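Local coordinates for RickCE (Rickettsia bellii, PDB 5HAM), which is a bacterial effector of the CE clan that probably acts as a deubiquitinase, a protease cutting ubiquitin from its conjugates, at residues H146-V151 and L163-L169. Residues are numbered along the deposited sequence; the frame is centred on the assembly and turned at random.
Sequences HWTVLV and LTFNDSL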
loop_
_atom_site.group_PDB
_atom_site.type_symbol
_atom_site.label_atom_id
_atom_site.label_comp_id
_atom_site.label_asym_id
_atom_site.label_seq_id
_atom_site.Cartn_x
_atom_site.Cartn_y
_atom_site.Cartn_z
ATOM N N HIS A 146 2.072 4.185 -3.020
ATOM C CA HIS A 146 3.305 4.037 -2.249
ATOM C C HIS A 146 3.589 2.557 -2.072
ATOM O O HIS A 146 3.359 1.986 -1.007
ATOM C CB HIS A 146 3.187 4.762 -0.899
ATOM C CG HIS A 146 4.460 4.788 -0.107
ATOM N ND1 HIS A 146 4.678 5.682 0.921
ATOM C CD2 HIS A 146 5.577 4.022 -0.178
ATOM C CE1 HIS A 146 5.874 5.469 1.442
ATOM N NE2 HIS A 146 6.439 4.467 0.794
ATOM N N TRP A 147 4.086 1.938 -3.132
ATOM C CA TRP A 147 4.251 0.491 -3.153
ATOM C C TRP A 147 5.562 0.104 -2.520
ATOM O O TRP A 147 6.579 0.754 -2.764
ATOM C CB TRP A 147 4.183 -0.062 -4.575
ATOM C CG TRP A 147 2.826 -0.085 -5.088
ATOM C CD1 TRP A 147 2.304 0.720 -6.048
ATOM C CD2 TRP A 147 1.782 -0.949 -4.664
ATOM N NE1 TRP A 147 0.985 0.406 -6.258
ATOM C CE2 TRP A 147 0.637 -0.627 -5.419
ATOM C CE3 TRP A 147 1.694 -1.988 -3.728
ATOM C CZ2 TRP A 147 -0.571 -1.283 -5.269
ATOM C CZ3 TRP A 147 0.500 -2.639 -3.575
ATOM C CH2 TRP A 147 -0.621 -2.282 -4.339
ATOM N N THR A 148 5.506 -0.938 -1.686
ATOM C CA THR A 148 6.666 -1.507 -1.018
ATOM C C THR A 148 6.487 -3.028 -0.996
ATOM O O THR A 148 5.461 -3.541 -1.447
ATOM C CB THR A 148 6.790 -0.995 0.434
ATOM O OG1 THR A 148 5.707 -1.486 1.230
ATOM C CG2 THR A 148 6.754 0.502 0.480
ATOM N N VAL A 149 7.458 -3.763 -0.467
ATOM C CA VAL A 149 7.350 -5.220 -0.505
ATOM C C VAL A 149 7.739 -5.898 0.811
ATOM O O VAL A 149 8.661 -5.466 1.518
ATOM C CB VAL A 149 8.150 -5.833 -1.699
ATOM C CG1 VAL A 149 9.666 -5.682 -1.482
ATOM C CG2 VAL A 149 7.764 -7.277 -1.928
ATOM N N LEU A 150 7.017 -6.958 1.143
ATOM C CA LEU A 150 7.356 -7.748 2.309
ATOM C C LEU A 150 7.436 -9.220 1.914
ATOM O O LEU A 150 6.472 -9.783 1.426
ATOM C CB LEU A 150 6.309 -7.545 3.400
ATOM C CG LEU A 150 6.571 -8.296 4.705
ATOM C CD1 LEU A 150 7.756 -7.664 5.446
ATOM C CD2 LEU A 150 5.327 -8.325 5.585
ATOM N N VAL A 151 8.593 -9.835 2.126
ATOM C CA VAL A 151 8.789 -11.237 1.766
ATOM C C VAL A 151 8.933 -12.113 3.007
ATOM O O VAL A 151 9.716 -11.820 3.911
ATOM C CB VAL A 151 10.014 -11.421 0.849
ATOM C CG1 VAL A 151 10.102 -12.861 0.372
ATOM C CG2 VAL A 151 9.931 -10.468 -0.334
ATOM N N LEU A 163 10.687 -12.107 8.080
ATOM C CA LEU A 163 10.040 -11.185 7.144
ATOM C C LEU A 163 11.016 -10.105 6.684
ATOM O O LEU A 163 11.606 -9.397 7.503
ATOM C CB LEU A 163 8.820 -10.522 7.788
ATOM C CG LEU A 163 7.797 -11.443 8.465
ATOM C CD1 LEU A 163 6.897 -10.646 9.374
ATOM C CD2 LEU A 163 6.972 -12.207 7.441
ATOM N N THR A 164 11.178 -9.980 5.371
ATOM C CA THR A 164 12.122 -9.034 4.807
ATOM C C THR A 164 11.387 -7.950 4.038
ATOM O O THR A 164 10.568 -8.245 3.165
ATOM C CB THR A 164 13.100 -9.757 3.891
ATOM O OG1 THR A 164 13.745 -10.781 4.642
ATOM C CG2 THR A 164 14.144 -8.808 3.344
ATOM N N PHE A 165 11.679 -6.698 4.382
ATOM C CA PHE A 165 10.987 -5.537 3.818
ATOM C C PHE A 165 11.915 -4.562 3.090
ATOM O O PHE A 165 13.058 -4.350 3.497
ATOM C CB PHE A 165 10.265 -4.799 4.952
ATOM C CG PHE A 165 9.578 -3.528 4.534
ATOM C CD1 PHE A 165 8.282 -3.557 4.020
ATOM C CD2 PHE A 165 10.208 -2.298 4.700
ATOM C CE1 PHE A 165 7.634 -2.379 3.655
ATOM C CE2 PHE A 165 9.569 -1.116 4.339
ATOM C CZ PHE A 165 8.277 -1.155 3.816
ATOM N N ASN A 166 11.423 -3.949 2.021
ATOM C CA ASN A 166 12.070 -2.733 1.547
ATOM C C ASN A 166 11.140 -1.683 0.973
ATOM O O ASN A 166 10.116 -2.007 0.390
ATOM C CB ASN A 166 13.187 -3.018 0.563
ATOM C CG ASN A 166 14.121 -1.826 0.412
ATOM O OD1 ASN A 166 14.773 -1.412 1.375
ATOM N ND2 ASN A 166 14.167 -1.251 -0.778
ATOM N N ASP A 167 11.515 -0.423 1.158
ATOM C CA ASP A 167 10.796 0.717 0.587
ATOM C C ASP A 167 11.793 1.442 -0.304
ATOM O O ASP A 167 12.775 1.996 0.183
ATOM C CB ASP A 167 10.292 1.644 1.710
ATOM C CG ASP A 167 9.407 2.812 1.205
ATOM O OD1 ASP A 167 9.425 3.177 0.007
ATOM O OD2 ASP A 167 8.686 3.390 2.041
ATOM N N SER A 168 11.541 1.435 -1.608
ATOM C CA SER A 168 12.447 2.072 -2.570
ATOM C C SER A 168 12.634 3.581 -2.366
ATOM O O SER A 168 13.668 4.136 -2.742
ATOM C CB SER A 168 12.031 1.768 -4.022
ATOM O OG SER A 168 10.675 2.117 -4.294
ATOM N N LEU A 169 11.643 4.240 -1.775
ATOM C CA LEU A 169 11.738 5.669 -1.476
ATOM C C LEU A 169 12.706 5.983 -0.338
ATOM O O LEU A 169 13.010 7.152 -0.089
ATOM C CB LEU A 169 10.359 6.248 -1.118
ATOM C CG LEU A 169 9.273 6.320 -2.201
ATOM C CD1 LEU A 169 7.901 6.585 -1.584
ATOM C CD2 LEU A 169 9.612 7.379 -3.245
HETATM O O HOH W 1 9.172 0.107 -3.049
HETATM O O HOH W 2 12.376 -13.080 4.547
#
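His146 and Asp167 meet at one end of an antiparallel beta hairpin, strands 147-155 and 160-166, at the centre of the mixed sheet of the CE-clan protease domain. Such a histidine–carboxylate pair is consistent with the His-Asp part of the catalytic centre of CE-clan cysteine proteases, and Cys211, at the start of helix 211-223, packs on Leu169. His146 NE2 donates to Asp167 OD2 at 2.8 Å; the oxygen lies near the imidazole plane and is approached on its syn side, though 27° out of the carboxylate plane, with ring and carboxylate planes turned 55° apart. A weak second branch runs from the same nitrogen to OD1. With chi1 at -174°, the histidine CG stands trans to its own backbone N, which brings the ring across to the carboxylate. Leu169 CD1 lies over one imidazole face, 3.7 Å from the centroid of the His146 ring, in a CH-pi contact, while Tyr175 meets the ring edge-to-face. The carboxylate itself is held in place: Asn171 ND2 hydrogen-bonds to OD2, and Leu169 N donates to OD1 from above its plane, closing an Asx turn. Against Asp167 CG rests the methyl CG2 of Thr148, whose hydroxyl hydrogen-bonds instead to Ile140 O in the neighbouring strand.

Farther along, Val149 with Asn166 and Val151 with Thr164 form hydrogen-bonded pairs, with Val151 N 2.7 Å from Thr164 O. Leu150 and Phe165, the non-hydrogen-bonded pair between them, share the other face of the sheet; Leu150 puts CD1 at the edge of the phenyl ring, 3.8 Å from Phe165 CB. The Phe165 ring reaches back along the partner strand, bringing Phe165 CE1 obliquely to 3.2 Å from Thr148 OG1. Toward the hairpin turn, a water donates to Val151 O and sits 2.7 Å from Thr164 OG1.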